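Local coordinates for SH2 domain-containing protein 3C (Homo sapiens, PDB 3T6G), which acts as an adapter in integrin-mediated cell adhesion and migration, its Cdc25-homology domain closed in a form needed for BCAR1 binding but incapable of canonical nucleotide exchange, at residues 101-106 and 144-149; 113-118 and 312-317; 16-21 and 290-295. The protein carries 2 engineered substitutions. All coordinates share one frame; numbering follows the deposited sequence.

Contact 1. Residues 101-106 and 144-149; sequences ERFHTM and NMFSFA
R102 NH1 is gripped by two oxygens, F277 O and T279 OG1, while NE of the same guanidinium forms a salt bridge with D61. The R102 and F146 side chains cross at about a right angle, and these bonds probably keep R102 extended. R102 CD packs 3.9 Å from F146 CE2; guanidinium and ring planes are nearly parallel, but the guanidinium is displaced obliquely and does not stack on the ring. M106 CE rests over one face of the guanidinium, 3.9 Å above its plane and offset toward the rim. F103 makes the main aromatic contact, an edge-to-face (T-shaped) pair with F146: the planes meet at 68° and the centroids are 5.7 Å apart. F103 CD1 comes over the F146 face, 4.0 Å from F146 CE1. With CG anti to the backbone N (chi1 -170°), the F103 ring reaches across to the backbone of helix 145-155. There its CE1 sits 3.5 Å from F146 O, which lies at the ring edge near its plane. The A149 methyl also meets this edge in plane, CB 3.7 Å from F103 CE1. F146 also stacks with F206, but an alanine in place of F103 would probably cost it this edge contact and open a gap beside the A149 methyl. N144 is the N-cap of helix 145-155; its OD1 accepts weak bonds from F146 N, at 3.1 Å, and S147 N, at 3.4 Å. D61 also bonds N144 ND2 and S147 OG, so one carboxylate ties R102 to the capped helix end. The segment axes run 35° from parallel near the centre of this all-helical Cdc25-homology domain, with helix 50-64 supplying D61, helix 279-287 touching segment 101-106 and helix 121-140 touching segment 144-149.

Contact 2. Residues 113-118 and 312-317; sequences DILGST and HKLEPA. Engineered in segment 113-118: S117 (natural residue Cys).
L314, the last helical residue of 296-314, reaches with its two methyls toward the C-terminal end of helix 93-115 and the turn beyond it; L115 meets one branch and T118 the other. The L314 and L115 side chains meet at a slant, CD2 against CD2 at 4.1 Å. The same L314 methyl presses closer to the backbone: its CD2 is 3.3 Å from L115 O and 3.7 Å from L115 CA. The other branch is turned toward T118, whose side chain lies nearly perpendicular to that of L314, and here L314 CD1 approaches T118 CG2 to 3.5 Å. T118 can offer its methyl because CG2 stands anti to its own carbonyl carbon, with OG1 placed between the backbone N and that carbon (chi1 53°). The turn carrying T118 is an inverse gamma turn centred on S117, an engineered residue replacing the natural cysteine; T118 N gives G116 O a weak bond of 3.0 Å across it. L115 also touches L307 and L310, earlier on the helix of L314, and L163 of a loop. R124 of helix 121-140 touches L314 and adds polar bonds to both segments, to S117 O and, as a salt bridge, to E315. Between the segments themselves no hydrogen bond forms: the direct contact is apolar, methyl against methyl and against the L115 carbonyl.

Contact 3. Residues 16-21 and 290-295; sequences FNPATF and QGASSS
P18 opens a short 3-10 turn, residues 18-20, that packs on the loop between helices 279-287 and 296-314 on the outer part of the chain. Its CB points toward the other segment and meets the methyl of A292, CB to CB at 3.7 Å. One atom further, at the tip of the ring, P18 CG lies 3.8 Å from A292 O, so the proline touches both the side chain and the carbonyl of that residue. Next along the chain, A19 pairs with S293, its CB 3.8 Å from S293 OG. The serine oxygen is brought there by a torsion that sets it anti to its own carbonyl carbon (chi1 -74°). The two segments therefore meet pair by pair, P18 with A292 and A19 with S293, through small groups and without a hydrogen bond between them. Helix 279-287 adjoins the turn: M283 touches P18, and R284 gives weak bonds to P18 O and A19 O. The turn is closed from within by N17 O, which accepts from T20 N at 2.9 Å and also from T20 OG1 at 3.0 Å, the hydroxyl lying in the carbonyl plane on a lone pair with a C=O...O angle of 142°.

The centre of contact 1 lies about 2 Å from the centre of the chain, those of contacts 2 and 3 about 22 and 18 Å from it. Contacts 1 and 2 share helix 93-115, which uses its middle in one and its C-terminal end in the other; their centres are 23 Å apart. Contacts 1 and 3 approach to about 4 Å between nearest atoms without touching, and R299 spans them, binding E101 by a salt bridge and S294 O by a hydrogen bond. R299 belongs to helix 296-314, whose far end enters contact 2. Along the chain, contact 1 is nested inside the loop closed by contact 3, while contact 2 crosses both.

Contact 1. Residues 101-106 and 144-149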
loop_
_atom_site.group_PDB
_atom_site.type_symbol
_atom_site.label_atom_id
_atom_site.label_comp_id
_atom_site.label_asym_id
_atom_site.label_seq_id
_atom_site.Cartn_x
_atom_site.Cartn_y
_atom_site.Cartn_z
ATOM N N GLU A 101 3.515 6.927 -3.882
ATOM C CA GLU A 101 4.576 7.589 -4.639
ATOM C C GLU A 101 5.856 6.799 -4.462
ATOM O O GLU A 101 6.597 6.574 -5.419
ATOM C CB GLU A 101 4.814 9.025 -4.179
ATOM C CG GLU A 101 5.955 9.723 -4.935
ATOM C CD GLU A 101 5.545 10.223 -6.319
ATOM O OE1 GLU A 101 4.383 10.650 -6.465
ATOM O OE2 GLU A 101 6.372 10.197 -7.259
ATOM N N ARG A 102 6.094 6.360 -3.234
ATOM C CA ARG A 102 7.336 5.678 -2.930
ATOM C C ARG A 102 7.439 4.423 -3.776
ATOM O O ARG A 102 8.426 4.220 -4.490
ATOM C CB ARG A 102 7.455 5.319 -1.443
ATOM C CG ARG A 102 8.892 4.922 -1.048
ATOM C CD ARG A 102 9.058 4.596 0.437
ATOM N NE ARG A 102 10.245 3.784 0.674
ATOM C CZ ARG A 102 11.497 4.207 0.477
ATOM N NH1 ARG A 102 11.748 5.442 0.041
ATOM N NH2 ARG A 102 12.510 3.397 0.722
ATOM N N PHE A 103 6.413 3.588 -3.661
ATOM C CA PHE A 103 6.292 2.339 -4.398
ATOM C C PHE A 103 6.550 2.502 -5.909
ATOM O O PHE A 103 7.531 1.954 -6.446
ATOM C CB PHE A 103 4.905 1.757 -4.155
ATOM C CG PHE A 103 4.727 0.351 -4.654
ATOM C CD1 PHE A 103 5.035 -0.735 -3.843
ATOM C CD2 PHE A 103 4.213 0.111 -5.918
ATOM C CE1 PHE A 103 4.848 -2.028 -4.288
ATOM C CE2 PHE A 103 4.019 -1.193 -6.368
ATOM C CZ PHE A 103 4.333 -2.261 -5.551
ATOM N N HIS A 104 5.702 3.251 -6.608
ATOM C CA HIS A 104 5.925 3.321 -8.039
ATOM C C HIS A 104 7.231 4.001 -8.424
ATOM O O HIS A 104 7.881 3.609 -9.390
ATOM C CB HIS A 104 4.755 3.908 -8.832
ATOM C CG HIS A 104 4.847 3.606 -10.302
ATOM N ND1 HIS A 104 5.067 2.329 -10.784
ATOM C CD2 HIS A 104 4.810 4.415 -11.390
ATOM C CE1 HIS A 104 5.133 2.363 -12.103
ATOM N NE2 HIS A 104 4.976 3.614 -12.497
ATOM N N THR A 105 7.608 5.031 -7.680
ATOM C CA THR A 105 8.823 5.762 -7.991
ATOM C C THR A 105 10.096 4.908 -7.812
ATOM O O THR A 105 11.038 5.004 -8.593
ATOM C CB THR A 105 8.865 7.050 -7.221
ATOM O OG1 THR A 105 7.910 7.923 -7.811
ATOM C CG2 THR A 105 10.249 7.714 -7.296
ATOM N N MET A 106 10.088 4.060 -6.796
ATOM C CA MET A 106 11.125 3.068 -6.591
ATOM C C MET A 106 11.237 2.139 -7.814
ATOM O O MET A 106 12.324 1.988 -8.377
ATOM C CB MET A 106 10.785 2.276 -5.327
ATOM C CG MET A 106 11.666 1.074 -5.014
ATOM S SD MET A 106 13.280 1.545 -4.385
ATOM C CE MET A 106 12.951 2.957 -3.322
ATOM N N ASN A 144 10.085 -7.881 4.055
ATOM C CA ASN A 144 9.592 -6.566 3.681
ATOM C C ASN A 144 8.761 -6.676 2.400
ATOM O O ASN A 144 9.314 -6.575 1.302
ATOM C CB ASN A 144 10.779 -5.587 3.492
ATOM C CG ASN A 144 10.335 -4.251 2.959
ATOM O OD1 ASN A 144 9.130 -4.002 2.852
ATOM N ND2 ASN A 144 11.288 -3.383 2.605
ATOM N N MET A 145 7.445 -6.901 2.537
ATOM C CA MET A 145 6.561 -7.106 1.380
ATOM C C MET A 145 6.429 -5.852 0.532
ATOM O O MET A 145 6.115 -5.918 -0.649
ATOM C CB MET A 145 5.155 -7.540 1.797
ATOM C CG MET A 145 5.035 -8.831 2.579
ATOM S SD MET A 145 5.887 -10.236 1.813
ATOM C CE MET A 145 7.597 -9.823 2.148
ATOM N N PHE A 146 6.640 -4.699 1.143
ATOM C CA PHE A 146 6.462 -3.440 0.424
ATOM C C PHE A 146 7.464 -3.333 -0.734
ATOM O O PHE A 146 7.074 -3.353 -1.900
ATOM C CB PHE A 146 6.562 -2.251 1.396
ATOM C CG PHE A 146 6.546 -0.888 0.718
ATOM C CD1 PHE A 146 5.369 -0.279 0.376
ATOM C CD2 PHE A 146 7.714 -0.225 0.446
ATOM C CE1 PHE A 146 5.360 0.952 -0.227
ATOM C CE2 PHE A 146 7.703 1.009 -0.156
ATOM C CZ PHE A 146 6.534 1.595 -0.498
ATOM N N SER A 147 8.754 -3.246 -0.417
ATOM C CA SER A 147 9.786 -3.153 -1.462
ATOM C C SER A 147 9.989 -4.432 -2.286
ATOM O O SER A 147 10.342 -4.369 -3.460
ATOM C CB SER A 147 11.110 -2.620 -0.905
ATOM O OG SER A 147 11.068 -1.190 -0.906
ATOM N N PHE A 148 9.754 -5.584 -1.675
ATOM C CA PHE A 148 9.651 -6.812 -2.438
ATOM C C PHE A 148 8.746 -6.611 -3.659
ATOM O O PHE A 148 9.125 -6.926 -4.777
ATOM C CB PHE A 148 9.097 -7.924 -1.568
ATOM C CG PHE A 148 8.639 -9.120 -2.353
ATOM C CD1 PHE A 148 9.555 -9.886 -3.069
ATOM C CD2 PHE A 148 7.289 -9.491 -2.370
ATOM C CE1 PHE A 148 9.143 -10.991 -3.799
ATOM C CE2 PHE A 148 6.853 -10.612 -3.101
ATOM C CZ PHE A 148 7.787 -11.360 -3.824
ATOM N N ALA A 149 7.556 -6.056 -3.444
ATOM C CA ALA A 149 6.582 -5.893 -4.525
ATOM C C ALA A 149 6.949 -4.725 -5.418
ATOM O O ALA A 149 6.614 -4.707 -6.598
ATOM C CB ALA A 149 5.165 -5.702 -3.962
#

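Contact 2. Residues 113-118 and 312-317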
loop_
_atom_site.group_PDB
_atom_site.type_symbol
_atom_site.label_atom_id
_atom_site.label_comp_id
_atom_site.label_asym_id
_atom_site.label_seq_id
_atom_site.Cartn_x
_atom_site.Cartn_y
_atom_site.Cartn_z
ATOM N N ASP A 113 17.903 1.786 -13.809
ATOM C CA ASP A 113 19.267 1.368 -13.569
ATOM C C ASP A 113 19.507 0.260 -14.564
ATOM O O ASP A 113 20.534 0.218 -15.240
ATOM C CB ASP A 113 19.408 0.840 -12.144
ATOM C CG ASP A 113 20.836 0.488 -11.792
ATOM O OD1 ASP A 113 21.738 1.223 -12.240
ATOM O OD2 ASP A 113 21.048 -0.511 -11.061
ATOM N N ILE A 114 18.514 -0.616 -14.672
ATOM C CA ILE A 114 18.566 -1.727 -15.604
ATOM C C ILE A 114 18.697 -1.280 -17.062
ATOM O O ILE A 114 19.577 -1.751 -17.780
ATOM C CB ILE A 114 17.376 -2.657 -15.428
ATOM C CG1 ILE A 114 17.448 -3.284 -14.037
ATOM C CG2 ILE A 114 17.392 -3.725 -16.517
ATOM C CD1 ILE A 114 16.437 -4.345 -13.740
ATOM N N LEU A 115 17.849 -0.357 -17.497
ATOM C CA LEU A 115 17.930 0.111 -18.874
ATOM C C LEU A 115 19.132 1.022 -19.058
ATOM O O LEU A 115 19.464 1.399 -20.180
ATOM C CB LEU A 115 16.652 0.821 -19.270
ATOM C CG LEU A 115 15.415 -0.062 -19.066
ATOM C CD1 LEU A 115 14.110 0.765 -18.895
ATOM C CD2 LEU A 115 15.300 -1.057 -20.209
ATOM N N GLY A 116 19.779 1.379 -17.950
ATOM C CA GLY A 116 20.989 2.175 -18.009
ATOM C C GLY A 116 22.214 1.295 -18.181
ATOM O O GLY A 116 23.319 1.775 -18.460
ATOM N N SER A 117 22.011 -0.008 -18.008
ATOM C CA SER A 117 23.075 -0.985 -18.183
ATOM C C SER A 117 23.252 -1.319 -19.676
ATOM O O SER A 117 22.791 -2.357 -20.168
ATOM C CB SER A 117 22.772 -2.245 -17.374
ATOM O OG SER A 117 23.662 -3.296 -17.723
ATOM N N THR A 118 23.924 -0.416 -20.386
ATOM C CA THR A 118 23.998 -0.470 -21.836
ATOM C C THR A 118 25.191 -1.267 -22.364
ATOM O O THR A 118 25.430 -1.287 -23.556
ATOM C CB THR A 118 24.063 0.946 -22.442
ATOM O OG1 THR A 118 25.129 1.680 -21.822
ATOM C CG2 THR A 118 22.742 1.682 -22.237
ATOM N N HIS A 312 13.734 0.327 -26.279
ATOM C CA HIS A 312 13.744 0.045 -27.705
ATOM C C HIS A 312 15.095 0.311 -28.324
ATOM O O HIS A 312 15.471 -0.361 -29.279
ATOM C CB HIS A 312 12.663 0.840 -28.438
ATOM C CG HIS A 312 11.367 0.106 -28.563
ATOM N ND1 HIS A 312 10.397 0.136 -27.583
ATOM C CD2 HIS A 312 10.886 -0.693 -29.545
ATOM C CE1 HIS A 312 9.369 -0.602 -27.962
ATOM N NE2 HIS A 312 9.642 -1.120 -29.147
ATOM N N LYS A 313 15.808 1.299 -27.783
ATOM C CA LYS A 313 17.167 1.617 -28.215
ATOM C C LYS A 313 18.073 0.471 -27.842
ATOM O O LYS A 313 18.957 0.078 -28.605
ATOM C CB LYS A 313 17.677 2.878 -27.522
ATOM C CG LYS A 313 17.042 4.165 -28.009
ATOM C CD LYS A 313 17.924 4.884 -29.033
ATOM C CE LYS A 313 17.334 6.253 -29.390
ATOM N NZ LYS A 313 18.220 7.063 -30.274
ATOM N N LEU A 314 17.851 -0.056 -26.645
ATOM C CA LEU A 314 18.640 -1.168 -26.151
ATOM C C LEU A 314 18.415 -2.402 -27.013
ATOM O O LEU A 314 19.332 -2.869 -27.684
ATOM C CB LEU A 314 18.282 -1.456 -24.700
ATOM C CG LEU A 314 19.385 -1.181 -23.689
ATOM C CD1 LEU A 314 20.241 0.001 -24.104
ATOM C CD2 LEU A 314 18.773 -0.956 -22.328
ATOM N N GLU A 315 17.195 -2.928 -26.988
ATOM C CA GLU A 315 16.832 -4.070 -27.829
ATOM C C GLU A 315 15.661 -3.712 -28.745
ATOM O O GLU A 315 14.510 -3.893 -28.370
ATOM C CB GLU A 315 16.499 -5.303 -26.972
ATOM C CG GLU A 315 17.552 -5.604 -25.902
ATOM C CD GLU A 315 17.283 -6.895 -25.142
ATOM O OE1 GLU A 315 16.531 -7.745 -25.663
ATOM O OE2 GLU A 315 17.829 -7.058 -24.023
ATOM N N PRO A 316 15.963 -3.207 -29.957
ATOM C CA PRO A 316 14.961 -2.782 -30.946
ATOM C C PRO A 316 13.974 -3.887 -31.322
ATOM O O PRO A 316 14.361 -5.062 -31.371
ATOM C CB PRO A 316 15.812 -2.411 -32.164
ATOM C CG PRO A 316 17.147 -2.026 -31.577
ATOM C CD PRO A 316 17.338 -3.002 -30.451
ATOM N N ALA A 317 12.726 -3.493 -31.592
ATOM C CA ALA A 317 11.636 -4.422 -31.916
ATOM C C ALA A 317 11.537 -4.808 -33.404
ATOM O O ALA A 317 11.426 -5.985 -33.728
ATOM C CB ALA A 317 10.304 -3.848 -31.434
#

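Contact 3. Residues 16-21 and 290-295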
loop_
_atom_site.group_PDB
_atom_site.type_symbol
_atom_site.label_atom_id
_atom_site.label_comp_id
_atom_site.label_asym_id
_atom_site.label_seq_id
_atom_site.Cartn_x
_atom_site.Cartn_y
_atom_site.Cartn_z
ATOM N N PHE A 16 6.728 14.261 1.578
ATOM C CA PHE A 16 7.904 14.356 0.712
ATOM C C PHE A 16 7.966 15.755 0.131
ATOM O O PHE A 16 6.969 16.242 -0.389
ATOM C CB PHE A 16 7.813 13.366 -0.460
ATOM C CG PHE A 16 7.746 11.924 -0.048
ATOM C CD1 PHE A 16 8.561 11.432 0.962
ATOM C CD2 PHE A 16 6.858 11.055 -0.673
ATOM C CE1 PHE A 16 8.497 10.088 1.339
ATOM C CE2 PHE A 16 6.785 9.704 -0.298
ATOM C CZ PHE A 16 7.599 9.224 0.715
ATOM N N ASN A 17 9.125 16.405 0.190
ATOM C CA ASN A 17 9.260 17.701 -0.469
ATOM C C ASN A 17 10.535 17.822 -1.278
ATOM O O ASN A 17 11.499 18.475 -0.854
ATOM C CB ASN A 17 9.144 18.861 0.522
ATOM C CG ASN A 17 8.939 20.192 -0.180
ATOM O OD1 ASN A 17 8.997 20.266 -1.412
ATOM N ND2 ASN A 17 8.710 21.251 0.594
ATOM N N PRO A 18 10.539 17.184 -2.455
ATOM C CA PRO A 18 11.658 17.141 -3.396
ATOM C C PRO A 18 12.301 18.499 -3.565
ATOM O O PRO A 18 13.515 18.626 -3.453
ATOM C CB PRO A 18 10.989 16.714 -4.712
ATOM C CG PRO A 18 9.491 16.673 -4.436
ATOM C CD PRO A 18 9.377 16.444 -2.970
ATOM N N ALA A 19 11.482 19.507 -3.829
ATOM C CA ALA A 19 11.973 20.857 -4.088
ATOM C C ALA A 19 12.900 21.443 -3.006
ATOM O O ALA A 19 13.634 22.393 -3.281
ATOM C CB ALA A 19 10.797 21.799 -4.350
ATOM N N THR A 20 12.872 20.889 -1.792
ATOM C CA THR A 20 13.719 21.402 -0.704
ATOM C C THR A 20 14.855 20.459 -0.297
ATOM O O THR A 20 15.687 20.799 0.556
ATOM C CB THR A 20 12.892 21.796 0.550
ATOM O OG1 THR A 20 12.209 20.647 1.081
ATOM C CG2 THR A 20 11.891 22.873 0.195
ATOM N N PHE A 21 14.885 19.283 -0.920
ATOM C CA PHE A 21 15.925 18.292 -0.679
ATOM C C PHE A 21 17.286 18.823 -1.140
ATOM O O PHE A 21 17.408 19.390 -2.228
ATOM C CB PHE A 21 15.561 16.979 -1.385
ATOM C CG PHE A 21 16.619 15.906 -1.277
ATOM C CD1 PHE A 21 16.596 14.993 -0.241
ATOM C CD2 PHE A 21 17.627 15.808 -2.219
ATOM C CE1 PHE A 21 17.564 14.008 -0.136
ATOM C CE2 PHE A 21 18.599 14.821 -2.123
ATOM C CZ PHE A 21 18.563 13.920 -1.078
ATOM N N GLN A 290 12.099 21.366 -10.211
ATOM C CA GLN A 290 11.031 21.802 -11.102
ATOM C C GLN A 290 10.188 20.579 -11.454
ATOM O O GLN A 290 9.093 20.392 -10.911
ATOM C CB GLN A 290 11.597 22.447 -12.377
ATOM C CG GLN A 290 12.641 23.559 -12.150
ATOM C CD GLN A 290 12.066 24.828 -11.508
ATOM O OE1 GLN A 290 10.850 25.035 -11.470
ATOM N NE2 GLN A 290 12.951 25.682 -11.003
ATOM N N GLY A 291 10.715 19.733 -12.340
ATOM C CA GLY A 291 10.035 18.508 -12.726
ATOM C C GLY A 291 9.517 17.659 -11.573
ATOM O O GLY A 291 8.431 17.086 -11.652
ATOM N N ALA A 292 10.284 17.560 -10.492
ATOM C CA ALA A 292 9.870 16.712 -9.377
ATOM C C ALA A 292 8.601 17.237 -8.673
ATOM O O ALA A 292 7.967 16.526 -7.880
ATOM C CB ALA A 292 11.021 16.523 -8.385
ATOM N N SER A 293 8.225 18.478 -8.958
ATOM C CA SER A 293 7.045 19.048 -8.313
ATOM C C SER A 293 5.768 18.899 -9.141
ATOM O O SER A 293 4.667 19.042 -8.621
ATOM C CB SER A 293 7.285 20.506 -7.920
ATOM O OG SER A 293 8.142 20.573 -6.794
ATOM N N SER A 294 5.914 18.604 -10.428
ATOM C CA SER A 294 4.752 18.330 -11.262
ATOM C C SER A 294 3.890 17.263 -10.616
ATOM O O SER A 294 4.299 16.619 -9.649
ATOM C CB SER A 294 5.166 17.889 -12.666
ATOM O OG SER A 294 5.792 18.956 -13.353
ATOM N N SER A 295 2.690 17.088 -11.150
ATOM C CA SER A 295 1.758 16.114 -10.612
ATOM C C SER A 295 2.360 14.741 -10.785
ATOM O O SER A 295 3.258 14.551 -11.594
ATOM C CB SER A 295 0.425 16.185 -11.352
ATOM O OG SER A 295 0.628 16.098 -12.753
#